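Local coordinates for probable E3 ubiquitin-protein ligase HERC1 (PDB 4QT6) that probably acts as an E3 ubiquitin ligase, represented by its SPRY domain, a beta-sandwich module that in many relatives binds protein partners, at residues A[11-14]-A[15-19]; A[77-80]-A[81-84]. All coordinates share one frame; numbering follows the deposited sequence. Where two conformers were deposited one is given.

Interaction 1. Residues A[11-14]-A[15-19]. With ARF (formamide), chain H.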
loop_
_atom_site.group_PDB
_atom_site.type_symbol
_atom_site.label_atom_id
_atom_site.label_comp_id
_atom_site.label_asym_id
_atom_site.label_seq_id
_atom_site.Cartn_x
_atom_site.Cartn_y
_atom_site.Cartn_z
ATOM N N LEU A 11 6.072 -13.196 -1.305
ATOM C CA LEU A 11 7.271 -13.596 -0.570
ATOM C C LEU A 11 7.962 -12.347 -0.037
ATOM O O LEU A 11 7.959 -11.312 -0.720
ATOM C CB LEU A 11 8.235 -14.282 -1.540
ATOM C CG LEU A 11 7.693 -15.533 -2.240
ATOM C CD1 LEU A 11 8.572 -15.910 -3.425
ATOM C CD2 LEU A 11 7.507 -16.673 -1.266
ATOM N N VAL A 12 8.553 -12.438 1.153
ATOM C CA VAL A 12 9.346 -11.347 1.700
ATOM C C VAL A 12 10.815 -11.587 1.335
ATOM O O VAL A 12 11.384 -12.606 1.727
ATOM C CB VAL A 12 9.206 -11.225 3.214
ATOM C CG1 VAL A 12 10.021 -10.052 3.724
ATOM C CG2 VAL A 12 7.743 -10.990 3.595
ATOM N N GLU A 13 11.380 -10.640 0.599
ATOM C CA GLU A 13 12.729 -10.692 0.036
ATOM C C GLU A 13 13.655 -9.807 0.862
ATOM O O GLU A 13 13.503 -8.573 0.898
ATOM C CB GLU A 13 12.647 -10.218 -1.416
ATOM C CG GLU A 13 13.962 -9.966 -2.148
ATOM C CD GLU A 13 13.744 -9.668 -3.627
ATOM O OE1 GLU A 13 12.890 -10.364 -4.251
ATOM O OE2 GLU A 13 14.406 -8.723 -4.156
ATOM N N ASN A 14 14.587 -10.437 1.598
ATOM C CA ASN A 14 15.541 -9.723 2.443
ATOM C C ASN A 14 14.878 -8.728 3.370
ATOM O O ASN A 14 15.400 -7.627 3.641
ATOM C CB ASN A 14 16.597 -8.994 1.606
ATOM C CG ASN A 14 17.469 -9.924 0.802
ATOM O OD1 ASN A 14 17.669 -11.090 1.156
ATOM N ND2 ASN A 14 18.049 -9.393 -0.264
ATOM N N GLY A 15 13.693 -9.097 3.845
ATOM C CA GLY A 15 12.970 -8.269 4.795
ATOM C C GLY A 15 12.261 -7.039 4.255
ATOM O O GLY A 15 11.128 -6.763 4.659
ATOM N N GLN A 16 12.931 -6.295 3.380
ATOM C CA GLN A 16 12.530 -4.941 2.956
ATOM C C GLN A 16 11.611 -4.953 1.748
ATOM O O GLN A 16 10.995 -3.934 1.430
ATOM C CB GLN A 16 13.785 -4.136 2.541
ATOM C CG GLN A 16 14.929 -4.062 3.548
ATOM C CD GLN A 16 16.148 -3.295 3.000
ATOM O OE1 GLN A 16 16.304 -3.105 1.784
ATOM N NE2 GLN A 16 17.032 -2.887 3.891
ATOM N N ILE A 17 11.574 -6.062 1.021
ATOM C CA ILE A 17 10.844 -6.114 -0.239
ATOM C C ILE A 17 9.743 -7.151 -0.184
ATOM O O ILE A 17 9.919 -8.244 0.367
ATOM C CB ILE A 17 11.808 -6.363 -1.421
ATOM C CG1 ILE A 17 12.638 -5.084 -1.648
ATOM C CG2 ILE A 17 11.103 -6.757 -2.719
ATOM C CD1 ILE A 17 13.850 -5.313 -2.512
ATOM N N LEU A 18 8.594 -6.801 -0.764
ATOM C CA LEU A 18 7.515 -7.747 -0.935
ATOM C C LEU A 18 7.422 -8.066 -2.416
ATOM O O LEU A 18 7.293 -7.155 -3.261
ATOM C CB LEU A 18 6.179 -7.181 -0.432
ATOM C CG LEU A 18 5.021 -8.181 -0.432
ATOM C CD1 LEU A 18 5.166 -9.148 0.718
ATOM C CD2 LEU A 18 3.678 -7.444 -0.357
ATOM N N THR A 19 7.492 -9.358 -2.723
ATOM C CA THR A 19 7.446 -9.833 -4.092
ATOM C C THR A 19 6.187 -10.641 -4.331
ATOM O O THR A 19 5.868 -11.533 -3.548
ATOM C CB THR A 19 8.702 -10.690 -4.390
ATOM O OG1 THR A 19 9.864 -9.869 -4.248
ATOM C CG2 THR A 19 8.635 -11.308 -5.797
HETATM N N ARF H . 2.891 -18.075 -2.785
HETATM C C ARF H . 4.047 -17.408 -2.745
HETATM O O ARF H . 4.852 -17.549 -3.657
HETATM O O HOH W 1 13.276 -12.406 4.083
#
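Glu13 meets Thr19 because its chain runs out extended, with CG anti to the backbone N (chi1 170°), while Thr19 OG1 stands beside its own backbone N (chi1 -62°). Both lie on one face of an antiparallel beta hairpin, strands 10-13 and 17-20, at the outer end of a sheet in the SPRY beta sandwich. The two side chains cross at a slant, and Thr19 OG1 donates to Glu13 OE1 at 3.1 Å. The hydroxyl comes from above the carboxylate plane, 54° out of it. The same OE1 forms a salt bridge with Lys150 of strand 150-154, so two donors grip one oxygen.

Ile17 lies beside Glu13 and points the same way. Its CD1 is 3.8 Å from Glu13 OE2, and its CG2 lies against the carboxylate carbon. Val12 and Leu18 sit on the other face. Their contact is loose, with Val12 CG2 4.3 Å from Leu18 CD1. Val12 also leans on Phe2 and Pro4, whereas Leu18 is buried against Phe2, Val140 and Phe142.

The backbone holds the strands in register. Leu11 and Thr19 form a hydrogen-bonded pair, as do Glu13 and Ile17, and Val12 and Leu18 form the non-hydrogen-bonded pair between them. In the turn, Asn14 and Gly15 both have positive phi. Val12 CG1 packs at 3.6 Å from Gly15 O. A formamide lies by the exposed Leu11 side chain, with its O 3.7 Å from Leu11 CD2, and is hydrogen-bonded to Ser22 N. One water bridges the turn: it donates to Val12 O at 3.0 Å and weakly accepts from Gly15 N.

Interaction 2. Residues A[77-80]-A[81-84]. With ARF (formamide), chain B; ARF (formamide), chain C.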
loop_
_atom_site.group_PDB
_atom_site.type_symbol
_atom_site.label_atom_id
_atom_site.label_comp_id
_atom_site.label_asym_id
_atom_site.label_seq_id
_atom_site.Cartn_x
_atom_site.Cartn_y
_atom_site.Cartn_z
ATOM N N LEU A 77 -6.440 1.829 -0.037
ATOM C CA LEU A 77 -5.496 1.514 -1.099
ATOM C C LEU A 77 -5.416 2.576 -2.169
ATOM O O LEU A 77 -6.399 3.260 -2.481
ATOM C CB LEU A 77 -5.851 0.184 -1.744
ATOM C CG LEU A 77 -5.776 -1.034 -0.848
ATOM C CD1 LEU A 77 -6.373 -2.253 -1.543
ATOM C CD2 LEU A 77 -4.338 -1.303 -0.414
ATOM N N TYR A 78 -4.241 2.655 -2.777
ATOM C CA TYR A 78 -3.887 3.623 -3.808
ATOM C C TYR A 78 -3.268 2.818 -4.958
ATOM O O TYR A 78 -2.268 2.097 -4.803
ATOM C CB TYR A 78 -2.945 4.684 -3.188
ATOM C CG TYR A 78 -2.298 5.725 -4.058
ATOM C CD1 TYR A 78 -2.939 6.228 -5.182
ATOM C CD2 TYR A 78 -1.077 6.303 -3.685
ATOM C CE1 TYR A 78 -2.327 7.200 -5.966
ATOM C CE2 TYR A 78 -0.471 7.284 -4.454
ATOM C CZ TYR A 78 -1.114 7.742 -5.588
ATOM O OH TYR A 78 -0.486 8.716 -6.353
ATOM N N ARG A 79 -3.915 2.914 -6.117
ATOM C CA ARG A 79 -3.641 2.036 -7.263
ATOM C C ARG A 79 -2.649 2.644 -8.264
ATOM O O ARG A 79 -2.860 3.766 -8.775
ATOM C CB ARG A 79 -4.981 1.724 -7.942
ATOM C CG ARG A 79 -4.929 0.820 -9.152
ATOM C CD ARG A 79 -6.348 0.541 -9.626
ATOM N NE ARG A 79 -6.400 -0.113 -10.928
ATOM C CZ ARG A 79 -7.438 -0.050 -11.767
ATOM N NH1 ARG A 79 -8.532 0.656 -11.451
ATOM N NH2 ARG A 79 -7.373 -0.689 -12.931
ATOM N N ALA A 80 -1.576 1.893 -8.562
ATOM C CA ALA A 80 -0.501 2.373 -9.402
ATOM C C ALA A 80 -1.000 2.749 -10.796
ATOM O O ALA A 80 -0.687 3.823 -11.308
ATOM C CB ALA A 80 0.584 1.320 -9.503
ATOM N N TYR A 81 -1.783 1.856 -11.383
ATOM C CA TYR A 81 -2.131 1.951 -12.806
ATOM C C TYR A 81 -2.873 3.238 -13.158
ATOM O O TYR A 81 -2.601 3.833 -14.191
ATOM C CB TYR A 81 -2.975 0.749 -13.212
ATOM C CG TYR A 81 -3.543 0.863 -14.608
ATOM C CD1 TYR A 81 -2.724 0.716 -15.705
ATOM C CD2 TYR A 81 -4.877 1.167 -14.815
ATOM C CE1 TYR A 81 -3.224 0.842 -16.990
ATOM C CE2 TYR A 81 -5.394 1.292 -16.102
ATOM C CZ TYR A 81 -4.554 1.116 -17.182
ATOM O OH TYR A 81 -5.034 1.234 -18.481
ATOM N N SER A 82 -3.802 3.633 -12.296
ATOM C CA SER A 82 -4.729 4.735 -12.542
ATOM C C SER A 82 -4.673 5.895 -11.548
ATOM O O SER A 82 -5.302 6.942 -11.766
ATOM C CB SER A 82 -6.138 4.161 -12.500
ATOM O OG SER A 82 -6.398 3.545 -11.239
ATOM N N GLY A 83 -3.995 5.712 -10.416
ATOM C CA GLY A 83 -4.074 6.697 -9.351
ATOM C C GLY A 83 -5.360 6.674 -8.523
ATOM O O GLY A 83 -5.512 7.504 -7.623
ATOM N N ASN A 84 -6.259 5.714 -8.778
ATOM C CA ASN A 84 -7.516 5.596 -8.035
ATOM C C ASN A 84 -7.260 5.188 -6.595
ATOM O O ASN A 84 -6.215 4.610 -6.282
ATOM C CB ASN A 84 -8.490 4.576 -8.664
ATOM C CG ASN A 84 -9.108 5.061 -9.973
ATOM O OD1 ASN A 84 -8.860 4.488 -11.031
ATOM N ND2 ASN A 84 -9.887 6.126 -9.907
HETATM N N ARF B . -3.378 -2.643 -15.261
HETATM C C ARF B . -4.609 -2.278 -14.910
HETATM O O ARF B . -4.919 -2.173 -13.733
HETATM N N ARF C . -0.194 11.253 -4.985
HETATM C C ARF C . -0.447 12.480 -5.456
HETATM O O ARF C . -0.915 12.610 -6.581
#
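Arg79 extends from CG to NE, with CG anti to the backbone N (chi1 180°), and runs past Ser82 and alongside Tyr81 and Asn84. The site is a tight connection between neighbouring antiparallel strands 75-79 and 84-86 of the SPRY sandwich. Ser82 OG sits over one face of the guanidinium and comes within 3.4 Å of Arg79 CD. Its chi1 of 59° places OG between its backbone N and carbonyl carbon. There OG accepts from Asn84 N at 3.3 Å, an ST turn, and donates to Asn84 OD1 at 2.6 Å. This last bond probably helps to orient the Asn84 amide, which lies beside the guanidinium with the planes 31° apart.

Arg79 NH1 is hydrogen-bonded to Tyr86 OH, and Arg79 NE to Tyr143 OH. Arg79 NH2 gives a straight bond to the O of a formamide, 3.0 Å long. That formamide also lies over one face of the Tyr81 ring, its C 3.3 Å from Tyr81 CG.

Tyr78 turns its ring edge to the loop, with CE1 3.6 Å from Gly83 O. Its ring stacks on Phe117, and its OH bonds to Ser96 O. The backbone closes the turn from Arg79 N to Asn84 O and from Gly83 N to Arg79 O. A second formamide donates through its N to Tyr78 OH at 2.9 Å.

The chain starts in strand 2-8 of the six-stranded sheet, then closes the hairpin of interaction 1, joining strands 10-13 and 17-20 at an outer end of the seven-stranded sheet. Strand 17-20 also pairs with strand 150-154, near the C terminus. The chain next passes through 26-30 of the six-stranded sheet, returns to the seven-stranded sheet for 38-47, and crosses back for 55-60 and 75-79. Interaction 2 leads into 84-86, an outermost strand of that sheet. The contacts are in series and neither nest nor cross. The centres of interactions 1 and 2 are about 21 Å apart, on opposite sides of the chain's centre. Each is a local reversal in a different sheet.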